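Local coordinates for protein putative aminooxidase (Propionibacterium acnes, PDB 2BA9) that is an FAD-containing isomerase that converts polyunsaturated fatty acid into conjugated linoleic acid, at residues A[75-80]-A[210-215]; A[21-26]-A[71-76]; A[49-54]-A[322-327]. All blocks are in the same frame, centred on the assembly; numbering follows the deposited sequence.

Contact 1 (A[75-80]-A[210-215]); sequences DRTGDK and EHLNAT
A histidine-carboxylate hydrogen bond, His211 to Asp79, joins helix 204-215 to the loop just past helix 68-77. His211 ND1 points its N-H between both oxygens, 2.8 Å from Asp79 OD1 and 3.0 Å from Asp79 OD2. Each oxygen offers its syn lone pair, and carboxylate and imidazole lie nearly coplanar, 5° apart. On its anti side, Asp79 OD2 also accepts from Thr77 OG1 at 2.6 Å. These donors fix the carboxylate's rotation and would be expected to favour its charged form. Gly78, first past the helix, has phi 88°, where a CB would collide with Thr77 O; its turn brings the Asp79 carboxylate to the Thr77 hydroxyl. The branched Thr77 serves both neighbours: its hydroxyl holds Asp79, while its methyl CG2 presses on the partner helix, a tight 3.4 Å from Leu212 CA. One residue earlier, Arg76 sends its extended chain across Leu212, CD to CD1, at about a right angle. Its NE then donates almost straight (169°) to Thr215 OG1 at 3.1 Å, in the guanidinium plane; NH2 adds a weak bond to Thr215 O, though its main partner is Glu26. Thr215 OG1 in turn donates to Leu212 O at 2.6 Å, leaving it to accept from arginine. The arrangement is a glycine-closed helix C-terminus with a His-carboxylate pair, docked on a second helix at the surface of this FAD-binding, amine-oxidoreductase-type fold, beside helix 16-28.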
ATOM      1  N   ASP A  75      19.577  -6.481  -1.571  1.00 25.50           N
ATOM      2  CA  ASP A  75      20.962  -6.857  -1.253  1.00 24.62           C
ATOM      3  C   ASP A  75      20.997  -8.319  -0.811  1.00 24.02           C
ATOM      4  O   ASP A  75      21.911  -9.081  -1.157  1.00 23.46           O
ATOM      5  CB  ASP A  75      21.552  -6.020  -0.112  1.00 24.41           C
ATOM      6  CG  ASP A  75      21.710  -4.550  -0.451  1.00 24.39           C
ATOM      7  OD1 ASP A  75      21.699  -4.164  -1.642  1.00 24.61           O
ATOM      8  OD2 ASP A  75      21.859  -3.771   0.515  1.00 22.68           O
ATOM      9  N   ARG A  76      19.995  -8.689  -0.023  1.00 23.78           N
ATOM     10  CA  ARG A  76      19.884 -10.046   0.513  1.00 23.62           C
ATOM     11  C   ARG A  76      19.520 -11.082  -0.554  1.00 23.40           C
ATOM     12  O   ARG A  76      19.989 -12.226  -0.512  1.00 23.73           O
ATOM     13  CB  ARG A  76      18.842 -10.061   1.633  1.00 23.76           C
ATOM     14  CG  ARG A  76      18.923 -11.288   2.495  1.00 24.04           C
ATOM     15  CD  ARG A  76      17.913 -11.267   3.601  1.00 23.53           C
ATOM     16  NE  ARG A  76      17.673 -12.625   4.059  1.00 23.24           N
ATOM     17  CZ  ARG A  76      18.105 -13.160   5.195  1.00 24.29           C
ATOM     18  NH1 ARG A  76      18.801 -12.452   6.086  1.00 24.07           N
ATOM     19  NH2 ARG A  76      17.813 -14.432   5.444  1.00 24.15           N
ATOM     20  N   THR A  77      18.703 -10.689  -1.522  1.00 23.16           N
ATOM     21  CA  THR A  77      18.175 -11.644  -2.517  1.00 23.49           C
ATOM     22  C   THR A  77      18.969 -11.679  -3.830  1.00 23.71           C
ATOM     23  O   THR A  77      18.884 -12.653  -4.588  1.00 23.97           O
ATOM     24  CB  THR A  77      16.719 -11.317  -2.872  1.00 23.45           C
ATOM     25  OG1 THR A  77      16.649  -9.994  -3.409  1.00 24.19           O
ATOM     26  CG2 THR A  77      15.801 -11.422  -1.644  1.00 22.86           C
ATOM     27  N   GLY A  78      19.720 -10.613  -4.099  1.00 24.09           N
ATOM     28  CA  GLY A  78      20.451 -10.464  -5.358  1.00 24.58           C
ATOM     29  C   GLY A  78      19.638  -9.819  -6.466  1.00 25.06           C
ATOM     30  O   GLY A  78      20.090  -9.714  -7.592  1.00 24.75           O
ATOM     31  N   ASP A  79      18.429  -9.367  -6.148  1.00 26.17           N
ATOM     32  CA  ASP A  79      17.547  -8.792  -7.151  1.00 26.44           C
ATOM     33  C   ASP A  79      18.014  -7.388  -7.507  1.00 26.84           C
ATOM     34  O   ASP A  79      18.673  -6.722  -6.708  1.00 27.39           O
ATOM     35  CB  ASP A  79      16.105  -8.773  -6.647  1.00 26.51           C
ATOM     36  CG  ASP A  79      15.492 -10.172  -6.579  1.00 26.88           C
ATOM     37  OD1 ASP A  79      15.166 -10.740  -7.635  1.00 28.11           O
ATOM     38  OD2 ASP A  79      15.308 -10.693  -5.469  1.00 27.03           O
ATOM     39  N   LYS A  80      17.670  -6.955  -8.714  1.00 27.09           N
ATOM     40  CA  LYS A  80      18.071  -5.651  -9.221  1.00 27.34           C
ATOM     41  C   LYS A  80      16.849  -4.931  -9.737  1.00 27.30           C
ATOM     42  O   LYS A  80      15.880  -5.557 -10.173  1.00 27.12           O
ATOM     43  CB  LYS A  80      19.077  -5.785 -10.381  1.00 27.27           C
ATOM     44  CG  LYS A  80      20.211  -6.771 -10.163  1.00 28.36           C
ATOM     45  CD  LYS A  80      21.187  -6.289  -9.107  1.00 29.86           C
ATOM     46  CE  LYS A  80      22.393  -7.207  -8.988  1.00 30.08           C
ATOM     47  NZ  LYS A  80      23.306  -6.762  -7.884  1.00 30.61           N
ATOM     48  N   GLU A 210       9.345 -13.343  -3.313  1.00 25.35           N
ATOM     49  CA  GLU A 210       9.497 -14.783  -3.505  1.00 25.11           C
ATOM     50  C   GLU A 210      10.930 -15.180  -3.151  1.00 25.33           C
ATOM     51  O   GLU A 210      11.150 -16.109  -2.377  1.00 26.06           O
ATOM     52  CB  GLU A 210       9.122 -15.191  -4.933  1.00 25.16           C
ATOM     53  CG  GLU A 210       7.642 -15.055  -5.201  1.00 24.80           C
ATOM     54  CD  GLU A 210       7.253 -15.293  -6.653  1.00 24.39           C
ATOM     55  OE1 GLU A 210       7.995 -14.918  -7.593  1.00 23.27           O
ATOM     56  OE2 GLU A 210       6.155 -15.826  -6.849  1.00 25.89           O
ATOM     57  N   HIS A 211      11.905 -14.428  -3.651  1.00 25.08           N
ATOM     58  CA  HIS A 211      13.305 -14.733  -3.373  1.00 24.59           C
ATOM     59  C   HIS A 211      13.703 -14.466  -1.914  1.00 24.20           C
ATOM     60  O   HIS A 211      14.479 -15.219  -1.337  1.00 23.79           O
ATOM     61  CB  HIS A 211      14.209 -13.949  -4.301  1.00 25.13           C
ATOM     62  CG  HIS A 211      13.918 -14.168  -5.748  1.00 26.67           C
ATOM     63  ND1 HIS A 211      14.225 -13.237  -6.713  1.00 27.12           N
ATOM     64  CD2 HIS A 211      13.315 -15.198  -6.393  1.00 27.73           C
ATOM     65  CE1 HIS A 211      13.849 -13.695  -7.894  1.00 27.90           C
ATOM     66  NE2 HIS A 211      13.290 -14.880  -7.725  1.00 27.00           N
ATOM     67  N   LEU A 212      13.174 -13.402  -1.319  1.00 23.66           N
ATOM     68  CA  LEU A 212      13.404 -13.147   0.097  1.00 23.38           C
ATOM     69  C   LEU A 212      12.978 -14.348   0.951  1.00 23.01           C
ATOM     70  O   LEU A 212      13.706 -14.766   1.861  1.00 22.67           O
ATOM     71  CB  LEU A 212      12.656 -11.887   0.567  1.00 23.34           C
ATOM     72  CG  LEU A 212      12.736 -11.558   2.071  1.00 22.65           C
ATOM     73  CD1 LEU A 212      14.202 -11.385   2.561  1.00 22.73           C
ATOM     74  CD2 LEU A 212      11.904 -10.328   2.377  1.00 20.58           C
ATOM     75  N   ASN A 213      11.786 -14.852   0.663  1.00 22.54           N
ATOM     76  CA  ASN A 213      11.237 -16.042   1.301  1.00 22.87           C
ATOM     77  C   ASN A 213      12.219 -17.194   1.212  1.00 22.67           C
ATOM     78  O   ASN A 213      12.537 -17.822   2.218  1.00 22.51           O
ATOM     79  CB  ASN A 213       9.905 -16.425   0.623  1.00 23.48           C
ATOM     80  CG  ASN A 213       9.145 -17.528   1.363  1.00 23.09           C
ATOM     81  OD1 ASN A 213       8.899 -17.419   2.561  1.00 23.00           O
ATOM     82  ND2 ASN A 213       8.735 -18.575   0.632  1.00 23.08           N
ATOM     83  N   ALA A 214      12.723 -17.444   0.002  1.00 23.06           N
ATOM     84  CA  ALA A 214      13.739 -18.464  -0.223  1.00 22.88           C
ATOM     85  C   ALA A 214      14.985 -18.273   0.650  1.00 23.24           C
ATOM     86  O   ALA A 214      15.517 -19.231   1.169  1.00 22.78           O
ATOM     87  CB  ALA A 214      14.124 -18.521  -1.700  1.00 22.96           C
ATOM     88  N   THR A 215      15.431 -17.036   0.840  1.00 23.99           N
ATOM     89  CA  THR A 215      16.649 -16.785   1.639  1.00 24.11           C
ATOM     90  C   THR A 215      16.449 -16.956   3.153  1.00 23.97           C
ATOM     91  O   THR A 215      17.425 -17.029   3.906  1.00 24.57           O
ATOM     92  CB  THR A 215      17.205 -15.366   1.395  1.00 23.88           C
ATOM     93  OG1 THR A 215      16.306 -14.409   1.958  1.00 24.83           O
ATOM     94  CG2 THR A 215      17.386 -15.095  -0.094  1.00 23.25           C
TER

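Contact 2 (A[21-26]-A[71-76]); sequences AGMYLE and QEIMDR
Glu26 OE2 is gripped by Arg76 NH2, 2.9 Å away in a salt bridge, and by water 1, which donates to it at 2.6 Å. The same water accepts from Arg76 NH1, so the arginine reaches the carboxylate both directly and through solvent. The oxygen lies near the guanidinium plane, but the N-H comes from above the carboxylate plane, 49° out of it, the two flat groups being steeply turned. The other oxygen, Glu26 OE1, is held by Tyr33 OH and by the backbone N of Glu217, while Gln27 takes a further hydrogen bond from Arg76 NH1. Glutamate suits this place because an extended chain carries its charge to the guanidinium across a wide gap: the axes approach only to 12.0 Å, at 73°. Helix 16-28 is the first helix of the Rossmann-type beta-alpha-beta unit, between parallel strands 9-12 and 33-36, and helix 68-77 lies across it. Met23, unbranched and extended with CG anti to the backbone N (chi1 172°), spans the gap. It runs antiparallel to the Arg76 chain, CG against CD at 3.9 Å; its SD rests 4.0 Å from Ile73 CG1, and its CE approaches Glu72 O. Its CG also lies over the centre of one face of the neighbouring Tyr24 ring. Tyr24 OH donates to Glu72 OE1 at 2.6 Å, reaching the oxygen from above the carboxylate plane, and Lys416 of helix 408-423 packs against both residues.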
ATOM      1  N   ALA A  21       9.482  -9.046   8.513  1.00 24.45           N
ATOM      2  CA  ALA A  21       9.517  -9.309   9.938  1.00 24.31           C
ATOM      3  C   ALA A  21      10.409 -10.517  10.183  1.00 24.59           C
ATOM      4  O   ALA A  21      11.271 -10.507  11.078  1.00 24.28           O
ATOM      5  CB  ALA A  21       8.113  -9.544  10.467  1.00 23.89           C
ATOM      6  N   GLY A  22      10.216 -11.548   9.360  1.00 24.44           N
ATOM      7  CA  GLY A  22      11.056 -12.741   9.428  1.00 24.80           C
ATOM      8  C   GLY A  22      12.519 -12.436   9.171  1.00 24.88           C
ATOM      9  O   GLY A  22      13.386 -12.803   9.970  1.00 25.01           O
ATOM     10  N   MET A  23      12.793 -11.778   8.044  1.00 24.79           N
ATOM     11  CA  MET A  23      14.165 -11.348   7.688  1.00 24.86           C
ATOM     12  C   MET A  23      14.872 -10.644   8.826  1.00 24.55           C
ATOM     13  O   MET A  23      16.008 -10.969   9.147  1.00 25.04           O
ATOM     14  CB  MET A  23      14.137 -10.389   6.494  1.00 24.75           C
ATOM     15  CG  MET A  23      15.479  -9.726   6.167  1.00 25.03           C
ATOM     16  SD  MET A  23      15.350  -8.541   4.827  1.00 25.85           S
ATOM     17  CE  MET A  23      16.866  -7.605   4.969  1.00 22.68           C
ATOM     18  N   TYR A  24      14.218  -9.653   9.414  1.00 24.32           N
ATOM     19  CA  TYR A  24      14.889  -8.797  10.400  1.00 24.25           C
ATOM     20  C   TYR A  24      14.950  -9.415  11.789  1.00 24.53           C
ATOM     21  O   TYR A  24      15.857  -9.100  12.578  1.00 24.20           O
ATOM     22  CB  TYR A  24      14.277  -7.389  10.423  1.00 24.47           C
ATOM     23  CG  TYR A  24      14.701  -6.586   9.205  1.00 24.93           C
ATOM     24  CD1 TYR A  24      16.005  -6.104   9.076  1.00 25.91           C
ATOM     25  CD2 TYR A  24      13.813  -6.342   8.170  1.00 26.22           C
ATOM     26  CE1 TYR A  24      16.402  -5.393   7.932  1.00 25.45           C
ATOM     27  CE2 TYR A  24      14.197  -5.636   7.038  1.00 25.38           C
ATOM     28  CZ  TYR A  24      15.478  -5.166   6.920  1.00 25.49           C
ATOM     29  OH  TYR A  24      15.810  -4.478   5.776  1.00 25.02           O
ATOM     30  N   LEU A  25      14.007 -10.303  12.093  1.00 24.51           N
ATOM     31  CA  LEU A  25      14.104 -11.095  13.317  1.00 24.89           C
ATOM     32  C   LEU A  25      15.297 -12.041  13.201  1.00 25.13           C
ATOM     33  O   LEU A  25      16.149 -12.094  14.099  1.00 24.83           O
ATOM     34  CB  LEU A  25      12.797 -11.858  13.599  1.00 24.94           C
ATOM     35  CG  LEU A  25      11.714 -11.010  14.283  1.00 24.63           C
ATOM     36  CD1 LEU A  25      10.322 -11.644  14.173  1.00 24.12           C
ATOM     37  CD2 LEU A  25      12.075 -10.763  15.748  1.00 24.14           C
ATOM     38  N   GLU A  26      15.354 -12.770  12.085  1.00 25.12           N
ATOM     39  CA  GLU A  26      16.460 -13.677  11.814  1.00 25.26           C
ATOM     40  C   GLU A  26      17.791 -12.955  12.024  1.00 25.22           C
ATOM     41  O   GLU A  26      18.647 -13.433  12.763  1.00 25.18           O
ATOM     42  CB  GLU A  26      16.372 -14.219  10.388  1.00 25.19           C
ATOM     43  CG  GLU A  26      17.321 -15.374  10.111  1.00 25.78           C
ATOM     44  CD  GLU A  26      17.190 -15.902   8.699  1.00 25.10           C
ATOM     45  OE1 GLU A  26      16.106 -16.392   8.348  1.00 24.26           O
ATOM     46  OE2 GLU A  26      18.185 -15.842   7.952  1.00 24.11           O
ATOM     47  N   GLN A  71      15.833  -1.659  -0.642  1.00 25.01           N
ATOM     48  CA  GLN A  71      17.217  -1.839  -1.096  1.00 25.08           C
ATOM     49  C   GLN A  71      17.938  -2.898  -0.267  1.00 25.44           C
ATOM     50  O   GLN A  71      18.659  -3.741  -0.817  1.00 25.87           O
ATOM     51  CB  GLN A  71      18.005  -0.532  -1.054  1.00 25.31           C
ATOM     52  CG  GLN A  71      19.437  -0.665  -1.580  1.00 25.12           C
ATOM     53  CD  GLN A  71      19.484  -1.162  -3.005  1.00 24.96           C
ATOM     54  OE1 GLN A  71      19.033  -0.477  -3.923  1.00 26.29           O
ATOM     55  NE2 GLN A  71      20.023  -2.366  -3.204  1.00 25.21           N
ATOM     56  N   GLU A  72      17.741  -2.866   1.046  1.00 25.86           N
ATOM     57  CA  GLU A  72      18.317  -3.895   1.934  1.00 26.11           C
ATOM     58  C   GLU A  72      17.831  -5.312   1.595  1.00 26.25           C
ATOM     59  O   GLU A  72      18.596  -6.294   1.701  1.00 25.31           O
ATOM     60  CB  GLU A  72      17.989  -3.595   3.390  1.00 26.21           C
ATOM     61  CG  GLU A  72      18.925  -2.612   4.056  1.00 27.68           C
ATOM     62  CD  GLU A  72      18.516  -2.340   5.485  1.00 29.31           C
ATOM     63  OE1 GLU A  72      18.026  -3.274   6.155  1.00 29.34           O
ATOM     64  OE2 GLU A  72      18.669  -1.188   5.935  1.00 33.03           O
ATOM     65  N   ILE A  73      16.558  -5.397   1.207  1.00 26.28           N
ATOM     66  CA  ILE A  73      15.938  -6.650   0.800  1.00 26.68           C
ATOM     67  C   ILE A  73      16.570  -7.158  -0.485  1.00 27.09           C
ATOM     68  O   ILE A  73      16.923  -8.335  -0.563  1.00 28.09           O
ATOM     69  CB  ILE A  73      14.392  -6.517   0.630  1.00 26.52           C
ATOM     70  CG1 ILE A  73      13.723  -6.266   1.984  1.00 26.98           C
ATOM     71  CG2 ILE A  73      13.803  -7.770  -0.003  1.00 26.14           C
ATOM     72  CD1 ILE A  73      12.220  -5.988   1.900  1.00 26.94           C
ATOM     73  N   MET A  74      16.742  -6.281  -1.482  1.00 27.22           N
ATOM     74  CA  MET A  74      17.412  -6.666  -2.741  1.00 26.72           C
ATOM     75  C   MET A  74      18.879  -7.112  -2.520  1.00 26.21           C
ATOM     76  O   MET A  74      19.369  -8.008  -3.214  1.00 26.12           O
ATOM     77  CB  MET A  74      17.363  -5.522  -3.774  1.00 26.88           C
ATOM     78  CG  MET A  74      15.968  -5.187  -4.305  1.00 27.31           C
ATOM     79  SD  MET A  74      15.989  -4.029  -5.704  1.00 28.40           S
ATOM     80  CE  MET A  74      16.094  -2.459  -4.846  1.00 26.81           C
ATOM     81  N   ASP A  75      19.577  -6.481  -1.571  1.00 25.50           N
ATOM     82  CA  ASP A  75      20.962  -6.857  -1.253  1.00 24.62           C
ATOM     83  C   ASP A  75      20.997  -8.319  -0.811  1.00 24.02           C
ATOM     84  O   ASP A  75      21.911  -9.081  -1.157  1.00 23.46           O
ATOM     85  CB  ASP A  75      21.552  -6.020  -0.112  1.00 24.41           C
ATOM     86  CG  ASP A  75      21.710  -4.550  -0.451  1.00 24.39           C
ATOM     87  OD1 ASP A  75      21.699  -4.164  -1.642  1.00 24.61           O
ATOM     88  OD2 ASP A  75      21.859  -3.771   0.515  1.00 22.68           O
ATOM     89  N   ARG A  76      19.995  -8.689  -0.023  1.00 23.78           N
ATOM     90  CA  ARG A  76      19.884 -10.046   0.513  1.00 23.62           C
ATOM     91  C   ARG A  76      19.520 -11.082  -0.554  1.00 23.40           C
ATOM     92  O   ARG A  76      19.989 -12.226  -0.512  1.00 23.73           O
ATOM     93  CB  ARG A  76      18.842 -10.061   1.633  1.00 23.76           C
ATOM     94  CG  ARG A  76      18.923 -11.288   2.495  1.00 24.04           C
ATOM     95  CD  ARG A  76      17.913 -11.267   3.601  1.00 23.53           C
ATOM     96  NE  ARG A  76      17.673 -12.625   4.059  1.00 23.24           N
ATOM     97  CZ  ARG A  76      18.105 -13.160   5.195  1.00 24.29           C
ATOM     98  NH1 ARG A  76      18.801 -12.452   6.086  1.00 24.07           N
ATOM     99  NH2 ARG A  76      17.813 -14.432   5.444  1.00 24.15           N
TER
HETATM  100  O   HOH W   1      20.023 -14.033   8.388  1.00 30.00           O

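Contact 3 (A[49-54]-A[322-327]); sequences PNYHGR and HQIITT
Tyr51 lays one ring face against Ile324, whose CD1 sits 4.2 Å above the plane toward the rim, and overlaps the imidazole of His52 with the other. Its chi1 of -175° sets CG anti to the backbone N, and Ile324 CG1 lies 3.9 Å from Tyr51 CD2. At the ring's edge, water 2 joins Tyr51 OH to His322 O, to which it donates at 2.7 Å. A phenol suits this position, its ring packing on aliphatic carbon while its hydroxyl meets a bound water. Tyr51 is the first residue of the type I' turn of a beta-hairpin, strands 50-51 and 54-55, with His52 and Gly53 both at positive phi. This hairpin rests on the segment leading into strand 325-330 of the mixed sheet, where Ile324 also touches Leu287 and Ile363. Gln323 ties the turn down: its NE2 donates to Tyr51 O at 3.0 Å (164°), from the face of the carbonyl opposite the one Arg54 N uses, so both bonds to this oxygen can form together. The chain of Gln323 bends at chi2, and its OE1 accepts from Ile324 N at 3.1 Å and from water 3, which fixes the amide's flip. Gln323 NE2 also donates to water 4, 2.9 Å away, which accepts from Arg54 NH2 as well. Arg54 itself makes a salt bridge with Asp319 and a cation-pi interaction with Trp317.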
ATOM      1  N   PRO A  49       1.622 -12.157 -11.901  1.00 25.67           N
ATOM      2  CA  PRO A  49       1.402 -13.371 -12.687  1.00 25.43           C
ATOM      3  C   PRO A  49       1.963 -13.331 -14.105  1.00 25.19           C
ATOM      4  O   PRO A  49       2.364 -12.283 -14.603  1.00 24.83           O
ATOM      5  CB  PRO A  49      -0.129 -13.502 -12.728  1.00 25.42           C
ATOM      6  CG  PRO A  49      -0.679 -12.386 -11.875  1.00 24.94           C
ATOM      7  CD  PRO A  49       0.391 -11.358 -11.790  1.00 25.73           C
ATOM      8  N   ASN A  50       1.953 -14.496 -14.740  1.00 24.74           N
ATOM      9  CA  ASN A  50       2.568 -14.687 -16.037  1.00 24.44           C
ATOM     10  C   ASN A  50       1.542 -14.599 -17.168  1.00 24.08           C
ATOM     11  O   ASN A  50       0.376 -14.989 -17.011  1.00 24.15           O
ATOM     12  CB  ASN A  50       3.259 -16.052 -16.110  1.00 24.14           C
ATOM     13  CG  ASN A  50       4.357 -16.224 -15.086  1.00 23.97           C
ATOM     14  OD1 ASN A  50       5.527 -15.996 -15.383  1.00 25.49           O
ATOM     15  ND2 ASN A  50       3.997 -16.670 -13.889  1.00 23.60           N
ATOM     16  N   TYR A  51       1.998 -14.096 -18.311  1.00 24.05           N
ATOM     17  CA  TYR A  51       1.224 -14.116 -19.543  1.00 23.97           C
ATOM     18  C   TYR A  51       2.185 -14.010 -20.714  1.00 24.19           C
ATOM     19  O   TYR A  51       2.943 -13.067 -20.782  1.00 23.74           O
ATOM     20  CB  TYR A  51       0.223 -12.963 -19.603  1.00 23.79           C
ATOM     21  CG  TYR A  51      -0.694 -13.023 -20.826  1.00 23.67           C
ATOM     22  CD1 TYR A  51      -1.697 -13.987 -20.913  1.00 24.08           C
ATOM     23  CD2 TYR A  51      -0.560 -12.128 -21.878  1.00 23.41           C
ATOM     24  CE1 TYR A  51      -2.537 -14.064 -22.011  1.00 24.45           C
ATOM     25  CE2 TYR A  51      -1.414 -12.195 -23.002  1.00 24.75           C
ATOM     26  CZ  TYR A  51      -2.392 -13.173 -23.057  1.00 24.48           C
ATOM     27  OH  TYR A  51      -3.251 -13.268 -24.132  1.00 23.54           O
ATOM     28  N   HIS A  52       2.117 -14.978 -21.629  1.00 24.89           N
ATOM     29  CA  HIS A  52       2.963 -15.029 -22.821  1.00 25.98           C
ATOM     30  C   HIS A  52       4.447 -14.785 -22.510  1.00 26.33           C
ATOM     31  O   HIS A  52       5.073 -13.906 -23.097  1.00 27.14           O
ATOM     32  CB  HIS A  52       2.452 -14.037 -23.884  1.00 26.18           C
ATOM     33  CG  HIS A  52       1.226 -14.501 -24.620  1.00 26.85           C
ATOM     34  ND1 HIS A  52       0.726 -13.840 -25.725  1.00 28.18           N
ATOM     35  CD2 HIS A  52       0.413 -15.568 -24.423  1.00 28.19           C
ATOM     36  CE1 HIS A  52      -0.357 -14.462 -26.159  1.00 27.07           C
ATOM     37  NE2 HIS A  52      -0.564 -15.520 -25.394  1.00 27.53           N
ATOM     38  N   GLY A  53       4.992 -15.554 -21.568  1.00 26.16           N
ATOM     39  CA  GLY A  53       6.434 -15.560 -21.306  1.00 26.10           C
ATOM     40  C   GLY A  53       6.977 -14.431 -20.443  1.00 26.28           C
ATOM     41  O   GLY A  53       8.179 -14.362 -20.205  1.00 26.06           O
ATOM     42  N   ARG A  54       6.106 -13.539 -19.978  1.00 26.49           N
ATOM     43  CA  ARG A  54       6.531 -12.391 -19.175  1.00 27.08           C
ATOM     44  C   ARG A  54       5.495 -12.153 -18.086  1.00 26.82           C
ATOM     45  O   ARG A  54       4.364 -12.622 -18.180  1.00 26.47           O
ATOM     46  CB  ARG A  54       6.694 -11.121 -20.037  1.00 27.86           C
ATOM     47  CG  ARG A  54       7.741 -11.252 -21.150  1.00 29.75           C
ATOM     48  CD  ARG A  54       8.208  -9.922 -21.721  1.00 31.37           C
ATOM     49  NE  ARG A  54       7.394  -9.489 -22.849  1.00 34.38           N
ATOM     50  CZ  ARG A  54       7.709  -8.505 -23.699  1.00 35.79           C
ATOM     51  NH1 ARG A  54       8.854  -7.830 -23.577  1.00 36.20           N
ATOM     52  NH2 ARG A  54       6.872  -8.205 -24.688  1.00 36.43           N
ATOM     53  N   HIS A 322      -0.004  -7.129 -27.918  1.00 25.99           N
ATOM     54  CA  HIS A 322      -0.894  -8.179 -27.451  1.00 26.06           C
ATOM     55  C   HIS A 322      -0.610  -8.516 -25.988  1.00 26.15           C
ATOM     56  O   HIS A 322      -1.085  -9.546 -25.491  1.00 27.08           O
ATOM     57  CB  HIS A 322      -0.744  -9.423 -28.332  1.00 26.27           C
ATOM     58  CG  HIS A 322      -0.955  -9.148 -29.786  1.00 26.65           C
ATOM     59  ND1 HIS A 322      -2.109  -8.575 -30.272  1.00 28.98           N
ATOM     60  CD2 HIS A 322      -0.156  -9.352 -30.857  1.00 27.75           C
ATOM     61  CE1 HIS A 322      -2.014  -8.437 -31.581  1.00 27.79           C
ATOM     62  NE2 HIS A 322      -0.842  -8.910 -31.963  1.00 28.34           N
ATOM     63  N   GLN A 323       0.154  -7.655 -25.307  1.00 25.33           N
ATOM     64  CA  GLN A 323       0.428  -7.819 -23.870  1.00 25.07           C
ATOM     65  C   GLN A 323      -0.600  -7.103 -22.990  1.00 24.89           C
ATOM     66  O   GLN A 323      -1.450  -6.345 -23.482  1.00 24.25           O
ATOM     67  CB  GLN A 323       1.853  -7.337 -23.511  1.00 24.88           C
ATOM     68  CG  GLN A 323       2.893  -8.456 -23.480  1.00 23.81           C
ATOM     69  CD  GLN A 323       2.661  -9.471 -22.369  1.00 23.60           C
ATOM     70  OE1 GLN A 323       1.920  -9.213 -21.408  1.00 21.46           O
ATOM     71  NE2 GLN A 323       3.322 -10.636 -22.482  1.00 22.25           N
ATOM     72  N   ILE A 324      -0.489  -7.340 -21.679  1.00 25.06           N
ATOM     73  CA  ILE A 324      -1.465  -6.851 -20.710  1.00 24.52           C
ATOM     74  C   ILE A 324      -1.322  -5.372 -20.405  1.00 24.94           C
ATOM     75  O   ILE A 324      -0.214  -4.862 -20.188  1.00 24.75           O
ATOM     76  CB  ILE A 324      -1.389  -7.649 -19.382  1.00 24.57           C
ATOM     77  CG1 ILE A 324      -1.738  -9.127 -19.617  1.00 24.54           C
ATOM     78  CG2 ILE A 324      -2.349  -7.092 -18.337  1.00 23.96           C
ATOM     79  CD1 ILE A 324      -3.144  -9.343 -20.153  1.00 24.82           C
ATOM     80  N   ILE A 325      -2.469  -4.692 -20.395  1.00 24.93           N
ATOM     81  CA  ILE A 325      -2.589  -3.318 -19.941  1.00 25.00           C
ATOM     82  C   ILE A 325      -3.538  -3.387 -18.760  1.00 25.54           C
ATOM     83  O   ILE A 325      -4.665  -3.869 -18.902  1.00 25.57           O
ATOM     84  CB  ILE A 325      -3.222  -2.415 -21.027  1.00 24.52           C
ATOM     85  CG1 ILE A 325      -2.355  -2.382 -22.297  1.00 24.79           C
ATOM     86  CG2 ILE A 325      -3.493  -1.035 -20.479  1.00 24.45           C
ATOM     87  CD1 ILE A 325      -1.039  -1.613 -22.200  1.00 23.04           C
ATOM     88  N   THR A 326      -3.086  -2.954 -17.589  1.00 25.92           N
ATOM     89  CA  THR A 326      -3.928  -3.025 -16.401  1.00 26.23           C
ATOM     90  C   THR A 326      -4.596  -1.661 -16.174  1.00 25.97           C
ATOM     91  O   THR A 326      -4.012  -0.606 -16.465  1.00 25.32           O
ATOM     92  CB  THR A 326      -3.149  -3.501 -15.129  1.00 26.81           C
ATOM     93  OG1 THR A 326      -1.939  -2.753 -14.976  1.00 27.13           O
ATOM     94  CG2 THR A 326      -2.820  -4.995 -15.207  1.00 26.75           C
ATOM     95  N   THR A 327      -5.825  -1.708 -15.669  1.00 26.04           N
ATOM     96  CA  THR A 327      -6.612  -0.521 -15.359  1.00 25.91           C
ATOM     97  C   THR A 327      -6.895  -0.489 -13.871  1.00 26.60           C
ATOM     98  O   THR A 327      -6.944  -1.544 -13.218  1.00 26.96           O
ATOM     99  CB  THR A 327      -7.973  -0.505 -16.104  1.00 25.65           C
ATOM    100  OG1 THR A 327      -8.850  -1.468 -15.512  1.00 24.05           O
ATOM    101  CG2 THR A 327      -7.803  -0.798 -17.598  1.00 25.63           C
TER
HETATM  102  O   HOH W   2      -2.643 -11.659 -26.157  1.00 24.07           O
HETATM  103  O   HOH W   3       3.084  -9.853 -19.038  1.00 19.11           O
HETATM  104  O   HOH W   4       5.105 -10.680 -24.829  1.00 27.05           O

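Contacts 1 and 2 are two sides of one cluster, their centres about 8 Å apart, and both use helix 68-77. Arg76 belongs to each, and Leu212 CD1 of contact 1 packs 3.8 Å from Met23 SD of contact 2, so helices 16-28, 68-77 and 204-215 meet around shared apolar side chains. Contact 3 lies apart, about 23 Å from contact 1 and 29 Å from contact 2 between centres, where the 50-55 hairpin meets the mixed sheet. None touches the cofactor: the side chains of Leu212 and Ile73 are each about 10 Å from FAD, and that of Ile324 about 12 Å. Contact 1 nests inside the chain loop contact 3 closes.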